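Local coordinates for packaging enzyme P4 (PDB 4BLO), which hydrolyses nucleoside triphosphates as a hexameric RecA-like packaging ATPase of phage phi6, probably to drive viral RNA into the procapsid, at residues D18-S23 with V39-Y44; P24-V29 with P33-T38; L145-E150 with A154-D159. All coordinates share one frame; numbering follows the deposited sequence.

Overall arrangement
Contacts 1 and 2 are neighbours in space and in sequence. Helix 7-22 runs into strand 26-27, and strand 34-35 leads back into helix 38-54, so the hairpin of contact 2 joins the antiparallel helices of contact 1. Their centres are about 13 Å apart, and Ile36 packs on Ile41 where they meet. Contact 3 comes later in the chain, near one edge of the eight-stranded mixed sheet of the P-loop ATPase core, with its centre about 26 Å from that of contact 1 and about 27 Å from that of contact 2. Contacts 2 and 3, on opposite sides of the chain's centre, both touch a second subunit, so both take part in the hexamer's interfaces.

Contact 1. Residues D18-S23 with V39-Y44; sequences DLLDAS and VVIKTY
Lys42 reaches across to Asp21 and closes a salt bridge with both carboxylate oxygens. The stronger bond runs from Lys42 NZ to Asp21 OD1 at 3.0 Å, on the syn lone pair of that oxygen; a weak second one joins Lys42 NZ to Asp21 OD2 at 3.2 Å. Two acceptors therefore share one ammonium group. The lysine gets there by a bend at chi3 (-71°), and the two side chains are nearly perpendicular. Beside the charged pair, Leu20 supplies the apolar part of the contact: its CD1 lies 3.8 Å from Lys42 CG, while its CD2 meets Ile41 CD1 at 3.9 Å. Leu20 and the lysine stem run antiparallel alongside each other.

These residues belong to an antiparallel helix pair, 7-22 against 38-54, whose axes within the segments run 171° apart and approach to 10.0 Å. Ile175 of helix 167-179 and Tyr223 also touch Leu20, carrying the apolar layer toward the ATPase core. Several nearby polar groups have partners. The carbonyl of Val39 accepts from both Thr43 N and Thr43 OG1, the hydroxyl standing above the carbonyl plane at 2.7 Å from Val39 O. Leu20 O probably accepts from Thr38 OG1, and Tyr44 OH is hydrogen-bonded to Ile64 O.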
loop_
_atom_site.group_PDB
_atom_site.type_symbol
_atom_site.label_atom_id
_atom_site.label_comp_id
_atom_site.label_asym_id
_atom_site.label_seq_id
_atom_site.Cartn_x
_atom_site.Cartn_y
_atom_site.Cartn_z
ATOM N N ASP L 18 -27.766 34.799 6.427
ATOM C CA ASP L 18 -28.848 33.901 6.804
ATOM C C ASP L 18 -28.602 32.523 6.246
ATOM O O ASP L 18 -28.658 31.569 7.017
ATOM C CB ASP L 18 -30.202 34.445 6.343
ATOM C CG ASP L 18 -30.632 35.626 7.172
ATOM O OD1 ASP L 18 -31.015 35.417 8.342
ATOM O OD2 ASP L 18 -30.600 36.763 6.648
ATOM N N LEU L 19 -28.265 32.423 4.931
ATOM C CA LEU L 19 -27.986 31.151 4.263
ATOM C C LEU L 19 -26.919 30.360 5.012
ATOM O O LEU L 19 -27.067 29.149 5.192
ATOM C CB LEU L 19 -27.538 31.367 2.810
ATOM C CG LEU L 19 -28.598 31.777 1.782
ATOM C CD1 LEU L 19 -27.953 32.443 0.588
ATOM C CD2 LEU L 19 -29.440 30.580 1.323
ATOM N N LEU L 20 -25.869 31.060 5.473
ATOM C CA LEU L 20 -24.749 30.476 6.202
ATOM C C LEU L 20 -25.163 29.976 7.599
ATOM O O LEU L 20 -24.772 28.868 7.986
ATOM C CB LEU L 20 -23.588 31.486 6.303
ATOM C CG LEU L 20 -22.809 31.766 5.012
ATOM C CD1 LEU L 20 -22.095 33.081 5.085
ATOM C CD2 LEU L 20 -21.815 30.658 4.699
ATOM N N ASP L 21 -25.974 30.767 8.331
ATOM C CA ASP L 21 -26.444 30.433 9.680
ATOM C C ASP L 21 -27.531 29.362 9.680
ATOM O O ASP L 21 -27.607 28.574 10.623
ATOM C CB ASP L 21 -26.978 31.696 10.383
ATOM C CG ASP L 21 -25.930 32.748 10.706
ATOM O OD1 ASP L 21 -24.763 32.581 10.284
ATOM O OD2 ASP L 21 -26.283 33.747 11.366
ATOM N N ALA L 22 -28.383 29.360 8.640
ATOM C CA ALA L 22 -29.519 28.453 8.486
ATOM C C ALA L 22 -29.112 26.983 8.450
ATOM O O ALA L 22 -29.772 26.157 9.080
ATOM C CB ALA L 22 -30.291 28.795 7.220
ATOM N N SER L 23 -28.043 26.658 7.711
ATOM C CA SER L 23 -27.609 25.277 7.559
ATOM C C SER L 23 -26.163 25.035 8.051
ATOM O O SER L 23 -25.208 25.610 7.494
ATOM C CB SER L 23 -27.741 24.839 6.100
ATOM O OG SER L 23 -26.942 25.632 5.234
ATOM N N VAL L 39 -18.856 31.500 10.430
ATOM C CA VAL L 39 -18.514 32.815 10.999
ATOM C C VAL L 39 -17.394 33.490 10.192
ATOM O O VAL L 39 -17.514 34.666 9.850
ATOM C CB VAL L 39 -18.135 32.698 12.501
ATOM C CG1 VAL L 39 -17.792 34.054 13.107
ATOM C CG2 VAL L 39 -19.249 32.026 13.295
ATOM N N VAL L 40 -16.337 32.730 9.867
ATOM C CA VAL L 40 -15.164 33.181 9.110
ATOM C C VAL L 40 -15.604 33.768 7.745
ATOM O O VAL L 40 -15.132 34.851 7.386
ATOM C CB VAL L 40 -14.126 32.024 8.956
ATOM C CG1 VAL L 40 -12.870 32.478 8.224
ATOM C CG2 VAL L 40 -13.755 31.440 10.315
ATOM N N ILE L 41 -16.535 33.081 7.026
ATOM C CA ILE L 41 -17.057 33.509 5.713
ATOM C C ILE L 41 -17.809 34.840 5.886
ATOM O O ILE L 41 -17.588 35.772 5.100
ATOM C CB ILE L 41 -17.925 32.415 5.022
ATOM C CG1 ILE L 41 -17.158 31.073 4.897
ATOM C CG2 ILE L 41 -18.395 32.878 3.647
ATOM C CD1 ILE L 41 -17.998 29.862 5.057
ATOM N N LYS L 42 -18.652 34.939 6.943
ATOM C CA LYS L 42 -19.407 36.160 7.266
ATOM C C LYS L 42 -18.449 37.333 7.530
ATOM O O LYS L 42 -18.643 38.421 6.985
ATOM C CB LYS L 42 -20.327 35.948 8.483
ATOM C CG LYS L 42 -21.489 34.982 8.266
ATOM C CD LYS L 42 -22.582 35.115 9.337
ATOM C CE LYS L 42 -22.178 34.589 10.699
ATOM N NZ LYS L 42 -23.274 34.741 11.688
ATOM N N THR L 43 -17.394 37.077 8.330
ATOM C CA THR L 43 -16.354 38.040 8.698
ATOM C C THR L 43 -15.637 38.540 7.439
ATOM O O THR L 43 -15.365 39.739 7.328
ATOM C CB THR L 43 -15.378 37.410 9.711
ATOM O OG1 THR L 43 -16.124 36.770 10.754
ATOM C CG2 THR L 43 -14.433 38.437 10.322
ATOM N N TYR L 44 -15.367 37.623 6.482
ATOM C CA TYR L 44 -14.729 37.943 5.203
ATOM C C TYR L 44 -15.626 38.880 4.389
ATOM O O TYR L 44 -15.128 39.893 3.911
ATOM C CB TYR L 44 -14.410 36.664 4.410
ATOM C CG TYR L 44 -13.797 36.916 3.048
ATOM C CD1 TYR L 44 -12.458 37.277 2.919
ATOM C CD2 TYR L 44 -14.540 36.737 1.884
ATOM C CE1 TYR L 44 -11.889 37.512 1.667
ATOM C CE2 TYR L 44 -13.979 36.959 0.623
ATOM C CZ TYR L 44 -12.652 37.350 0.519
ATOM O OH TYR L 44 -12.088 37.563 -0.720
#

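Contact 2. Residues P24-V29 with P33-T38; sequences PVSLQV and PTAINT
Val25 and Ile36 meet obliquely at one end of this short beta hairpin, Val25 CG2 lying 3.9 Å from Ile36 CB. In Val25, CG1 is beside the backbone N (chi1 -69°), which leaves CG2, the branch that does the touching, in the crowded position between N and the carbonyl carbon. Ile36 sets CG1 beside its own backbone N (chi1 -73°), and with chi2 extended its CD1 comes to 4.1 Å from the same Val25 CG2.

The backbone supplies the register. Leu27 and Thr34 form an antiparallel hydrogen-bonded pair, in which Thr34 N to Leu27 O (2.8 Å) is nearly straight at 178° and Leu27 N to Thr34 O is more bent. Ile36 N adds a bond to Val25 O. Ser26 and Ala35 form the next, non-hydrogen-bonded pair, with the hydroxyl Ser26 OG lying 3.4 Å from Ala35 CA.

Near the turn, Gln28 and Pro33 lie side by side and point the same way. The extended glutamine chain runs along the proline ring, with Gln28 CG 3.7 Å from Pro33 N. The Gln28 side-chain amide is fixed at both ends: Gln28 NE2 bonds to Gly31 O and Gly96 O, and Gln28 OE1 accepts from Tyr98 N. Thr34 OG1 is bonded to Arg32 O.

Helix 208-222 lies against the hairpin, Leu212 touching Leu27 and Leu219 touching Ile36. Leu93 of a second subunit packs on Leu27 and Thr34, and Arg195 of a third bonds to Gln28 O, while helices 7-22 and 38-54 continue the chain from the two ends.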
loop_
_atom_site.group_PDB
_atom_site.type_symbol
_atom_site.label_atom_id
_atom_site.label_comp_id
_atom_site.label_asym_id
_atom_site.label_seq_id
_atom_site.Cartn_x
_atom_site.Cartn_y
_atom_site.Cartn_z
ATOM N N PRO L 24 -25.996 24.148 9.075
ATOM C CA PRO L 24 -24.637 23.774 9.500
ATOM C C PRO L 24 -24.048 22.758 8.509
ATOM O O PRO L 24 -24.701 21.757 8.194
ATOM C CB PRO L 24 -24.844 23.182 10.901
ATOM C CG PRO L 24 -26.273 22.787 10.966
ATOM C CD PRO L 24 -27.022 23.370 9.799
ATOM N N VAL L 25 -22.843 23.035 7.979
ATOM C CA VAL L 25 -22.225 22.148 6.989
ATOM C C VAL L 25 -20.889 21.613 7.463
ATOM O O VAL L 25 -20.234 22.187 8.341
ATOM C CB VAL L 25 -22.072 22.782 5.578
ATOM C CG1 VAL L 25 -23.423 22.982 4.911
ATOM C CG2 VAL L 25 -21.270 24.087 5.608
ATOM N N SER L 26 -20.484 20.510 6.830
ATOM C CA SER L 26 -19.218 19.826 7.040
ATOM C C SER L 26 -18.654 19.364 5.700
ATOM O O SER L 26 -19.264 19.586 4.653
ATOM C CB SER L 26 -19.396 18.638 7.982
ATOM O OG SER L 26 -19.768 19.060 9.285
ATOM N N LEU L 27 -17.476 18.747 5.732
ATOM C CA LEU L 27 -16.817 18.193 4.558
ATOM C C LEU L 27 -16.012 16.991 4.979
ATOM O O LEU L 27 -15.592 16.899 6.130
ATOM C CB LEU L 27 -15.952 19.226 3.830
ATOM C CG LEU L 27 -15.709 18.932 2.351
ATOM C CD1 LEU L 27 -16.878 19.373 1.499
ATOM C CD2 LEU L 27 -14.446 19.581 1.876
ATOM N N GLN L 28 -15.901 15.978 4.138
ATOM C CA GLN L 28 -15.159 14.763 4.402
ATOM C C GLN L 28 -14.467 14.304 3.130
ATOM O O GLN L 28 -15.030 14.445 2.033
ATOM C CB GLN L 28 -16.080 13.671 4.944
ATOM C CG GLN L 28 -15.338 12.511 5.614
ATOM C CD GLN L 28 -16.152 11.243 5.675
ATOM O OE1 GLN L 28 -17.177 11.086 5.011
ATOM N NE2 GLN L 28 -15.710 10.307 6.472
ATOM N N VAL L 29 -13.255 13.782 3.292
ATOM C CA VAL L 29 -12.541 13.086 2.233
ATOM C C VAL L 29 -12.087 11.627 2.088
ATOM O O VAL L 29 -12.561 10.913 1.205
ATOM C CB VAL L 29 -11.166 13.727 1.956
ATOM C CG1 VAL L 29 -10.602 13.222 0.637
ATOM C CG2 VAL L 29 -11.280 15.243 1.949
ATOM N N PRO L 33 -15.557 13.482 9.189
ATOM C CA PRO L 33 -16.250 14.706 8.762
ATOM C C PRO L 33 -15.767 15.903 9.577
ATOM O O PRO L 33 -15.651 15.802 10.813
ATOM C CB PRO L 33 -17.724 14.396 9.043
ATOM C CG PRO L 33 -17.807 12.929 9.027
ATOM C CD PRO L 33 -16.524 12.458 9.627
ATOM N N THR L 34 -15.408 17.000 8.876
ATOM C CA THR L 34 -14.899 18.226 9.495
ATOM C C THR L 34 -15.871 19.363 9.229
ATOM O O THR L 34 -16.175 19.660 8.071
ATOM C CB THR L 34 -13.464 18.585 9.016
ATOM O OG1 THR L 34 -12.668 17.403 8.938
ATOM C CG2 THR L 34 -12.785 19.572 9.941
ATOM N N ALA L 35 -16.323 20.018 10.311
ATOM C CA ALA L 35 -17.250 21.142 10.264
ATOM C C ALA L 35 -16.617 22.379 9.627
ATOM O O ALA L 35 -15.414 22.610 9.783
ATOM C CB ALA L 35 -17.725 21.467 11.671
ATOM N N ILE L 36 -17.437 23.169 8.919
ATOM C CA ILE L 36 -17.028 24.419 8.286
ATOM C C ILE L 36 -17.498 25.569 9.177
ATOM O O ILE L 36 -18.697 25.683 9.448
ATOM C CB ILE L 36 -17.559 24.533 6.817
ATOM C CG1 ILE L 36 -16.780 23.587 5.881
ATOM C CG2 ILE L 36 -17.473 25.984 6.302
ATOM C CD1 ILE L 36 -17.428 23.296 4.559
ATOM N N ASN L 37 -16.550 26.426 9.626
ATOM C CA ASN L 37 -16.875 27.586 10.451
ATOM C C ASN L 37 -17.388 28.698 9.551
ATOM O O ASN L 37 -16.624 29.379 8.860
ATOM C CB ASN L 37 -15.707 28.046 11.332
ATOM C CG ASN L 37 -16.095 29.048 12.406
ATOM O OD1 ASN L 37 -15.250 29.787 12.916
ATOM N ND2 ASN L 37 -17.376 29.087 12.807
ATOM N N THR L 38 -18.715 28.825 9.543
ATOM C CA THR L 38 -19.524 29.766 8.785
ATOM C C THR L 38 -19.134 31.220 9.131
ATOM O O THR L 38 -19.071 32.052 8.224
ATOM C CB THR L 38 -21.000 29.409 9.073
ATOM O OG1 THR L 38 -21.499 28.643 7.983
ATOM C CG2 THR L 38 -21.907 30.607 9.359
#

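Contact 3. Residues L145-E150 with A154-D159; sequences LIRWGE and AYDELD
The guanidinium of Arg147 lies between Tyr155 and Glu150. Tyr155 CD2 stands 3.9 Å above one face and Glu150 CB 3.4 Å above the opposite face, neither centred on the group; at the edge, Asp156 OD1 lies in the plane, whereas Asp156 OD2 stands off it on the Tyr155 side. The tyrosine ring is turned 61° from the guanidinium, so they do not stack in parallel, and Arg147 NH2 approaches the ring obliquely. The carboxylate of Asp156 is turned by a similar 63°. Consistent with that twist and with OD2's displacement, the salt bridge from Arg147 NH1 to Asp156 OD2 (2.8 Å) is, as a hydrogen bond, weak and strongly bent (120° at the hydrogen).

Bends at chi2 and chi3 of Arg147 turn the guanidinium toward Asp156, whose OD1 lies near the CD end. Arg147, Glu150 and Asp156 form a salt-bridge network, although its Arg147 NH2 to Glu150 OE1 limb is long (3.8 Å) and rests on charge alone. Further partners fix the groups: Glu153, an ADP-pocket residue, forms a salt bridge with Arg147 NH2, Val151 O accepts from Arg147 NH1, His163 NE2 is hydrogen-bonded to Asp156 OD1, and Asp156 OD2 also accepts from Glu153 N. Beside the polar group, Leu145 CD2 rests 3.9 Å from Tyr155 CB and 4.4 Å from Leu158 CD2.

The contact lies at the nucleotide site: the side chain of Tyr155 is about 4 Å from a bound ADP, and that of Arg147 about 5 Å from a calcium ion. Strand 144-147 runs parallel to strands 161-163 and 184-187, between them in the sheet, and the loop carrying Tyr155 links it to 161-163. Helix 132-140, which begins within the Walker A motif, touches Leu145 through Leu136 and Tyr155 through Ile134.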
loop_
_atom_site.group_PDB
_atom_site.type_symbol
_atom_site.label_atom_id
_atom_site.label_comp_id
_atom_site.label_asym_id
_atom_site.label_seq_id
_atom_site.Cartn_x
_atom_site.Cartn_y
_atom_site.Cartn_z
ATOM N N LEU L 145 -11.102 35.978 -10.174
ATOM C CA LEU L 145 -10.250 34.876 -10.606
ATOM C C LEU L 145 -9.319 34.448 -9.471
ATOM O O LEU L 145 -8.351 35.149 -9.166
ATOM C CB LEU L 145 -9.448 35.242 -11.883
ATOM C CG LEU L 145 -8.336 34.265 -12.345
ATOM C CD1 LEU L 145 -8.897 32.963 -12.902
ATOM C CD2 LEU L 145 -7.430 34.926 -13.353
ATOM N N ILE L 146 -9.635 33.295 -8.836
ATOM C CA ILE L 146 -8.824 32.719 -7.768
ATOM C C ILE L 146 -7.706 31.959 -8.432
ATOM O O ILE L 146 -7.958 31.091 -9.276
ATOM C CB ILE L 146 -9.634 31.831 -6.787
ATOM C CG1 ILE L 146 -10.755 32.631 -6.074
ATOM C CG2 ILE L 146 -8.699 31.100 -5.778
ATOM C CD1 ILE L 146 -11.741 31.758 -5.377
ATOM N N ARG L 147 -6.461 32.321 -8.082
ATOM C CA ARG L 147 -5.285 31.665 -8.635
ATOM C C ARG L 147 -4.619 30.835 -7.542
ATOM O O ARG L 147 -4.272 31.353 -6.470
ATOM C CB ARG L 147 -4.352 32.665 -9.298
ATOM C CG ARG L 147 -4.808 33.005 -10.700
ATOM C CD ARG L 147 -3.638 32.923 -11.675
ATOM N NE ARG L 147 -3.753 31.827 -12.643
ATOM C CZ ARG L 147 -2.734 31.311 -13.335
ATOM N NH1 ARG L 147 -1.496 31.746 -13.137
ATOM N NH2 ARG L 147 -2.940 30.327 -14.198
ATOM N N TRP L 148 -4.528 29.518 -7.792
ATOM C CA TRP L 148 -4.006 28.562 -6.823
ATOM C C TRP L 148 -3.171 27.483 -7.536
ATOM O O TRP L 148 -3.619 26.917 -8.534
ATOM C CB TRP L 148 -5.209 27.960 -6.075
ATOM C CG TRP L 148 -4.923 27.223 -4.807
ATOM C CD1 TRP L 148 -4.005 27.545 -3.845
ATOM C CD2 TRP L 148 -5.666 26.107 -4.294
ATOM N NE1 TRP L 148 -4.081 26.648 -2.803
ATOM C CE2 TRP L 148 -5.098 25.759 -3.048
ATOM C CE3 TRP L 148 -6.738 25.335 -4.790
ATOM C CZ2 TRP L 148 -5.570 24.689 -2.283
ATOM C CZ3 TRP L 148 -7.192 24.262 -4.035
ATOM C CH2 TRP L 148 -6.601 23.938 -2.807
ATOM N N GLY L 149 -1.953 27.250 -7.036
ATOM C CA GLY L 149 -1.026 26.231 -7.526
ATOM C C GLY L 149 -0.777 26.207 -9.020
ATOM O O GLY L 149 -0.695 25.135 -9.630
ATOM N N GLU L 150 -0.636 27.403 -9.602
ATOM C CA GLU L 150 -0.389 27.643 -11.014
ATOM C C GLU L 150 0.895 28.416 -11.171
ATOM O O GLU L 150 1.189 29.244 -10.309
ATOM C CB GLU L 150 -1.572 28.425 -11.576
ATOM C CG GLU L 150 -2.769 27.545 -11.891
ATOM C CD GLU L 150 -2.434 26.370 -12.791
ATOM O OE1 GLU L 150 -1.997 26.607 -13.942
ATOM O OE2 GLU L 150 -2.516 25.215 -12.313
ATOM N N ALA L 154 0.196 35.419 -17.449
ATOM C CA ALA L 154 -0.344 36.761 -17.693
ATOM C C ALA L 154 -1.560 37.063 -16.811
ATOM O O ALA L 154 -1.816 38.232 -16.506
ATOM C CB ALA L 154 -0.734 36.904 -19.155
ATOM N N TYR L 155 -2.296 36.009 -16.402
ATOM C CA TYR L 155 -3.516 36.111 -15.599
ATOM C C TYR L 155 -3.223 36.589 -14.170
ATOM O O TYR L 155 -4.127 37.086 -13.498
ATOM C CB TYR L 155 -4.261 34.764 -15.573
ATOM C CG TYR L 155 -4.254 34.030 -16.898
ATOM C CD1 TYR L 155 -5.004 34.487 -17.976
ATOM C CD2 TYR L 155 -3.504 32.871 -17.072
ATOM C CE1 TYR L 155 -4.998 33.814 -19.203
ATOM C CE2 TYR L 155 -3.493 32.190 -18.290
ATOM C CZ TYR L 155 -4.239 32.664 -19.355
ATOM O OH TYR L 155 -4.214 31.984 -20.557
ATOM N N ASP L 156 -1.962 36.475 -13.722
ATOM C CA ASP L 156 -1.567 36.889 -12.375
ATOM C C ASP L 156 -1.465 38.418 -12.241
ATOM O O ASP L 156 -1.604 38.937 -11.129
ATOM C CB ASP L 156 -0.246 36.226 -11.986
ATOM C CG ASP L 156 -0.366 34.716 -11.914
ATOM O OD1 ASP L 156 -0.878 34.205 -10.886
ATOM O OD2 ASP L 156 0.027 34.046 -12.898
ATOM N N GLU L 157 -1.260 39.135 -13.371
ATOM C CA GLU L 157 -1.137 40.597 -13.397
ATOM C C GLU L 157 -2.502 41.302 -13.430
ATOM O O GLU L 157 -2.554 42.527 -13.273
ATOM C CB GLU L 157 -0.284 41.044 -14.585
ATOM C CG GLU L 157 1.207 40.911 -14.327
ATOM C CD GLU L 157 2.072 41.150 -15.547
ATOM O OE1 GLU L 157 1.999 42.262 -16.118
ATOM O OE2 GLU L 157 2.843 40.234 -15.915
ATOM N N LEU L 158 -3.593 40.526 -13.607
ATOM C CA LEU L 158 -4.980 40.993 -13.648
ATOM C C LEU L 158 -5.451 41.451 -12.264
ATOM O O LEU L 158 -5.083 40.836 -11.261
ATOM C CB LEU L 158 -5.877 39.842 -14.140
ATOM C CG LEU L 158 -6.254 39.743 -15.625
ATOM C CD1 LEU L 158 -5.045 39.609 -16.511
ATOM C CD2 LEU L 158 -7.111 38.510 -15.857
ATOM N N ASP L 159 -6.275 42.525 -12.216
ATOM C CA ASP L 159 -6.850 43.078 -10.975
ATOM C C ASP L 159 -7.996 42.214 -10.445
ATOM O O ASP L 159 -8.530 42.501 -9.367
ATOM C CB ASP L 159 -7.368 44.516 -11.189
ATOM C CG ASP L 159 -6.326 45.593 -11.345
ATOM O OD1 ASP L 159 -5.108 45.291 -11.155
ATOM O OD2 ASP L 159 -6.719 46.758 -11.612
#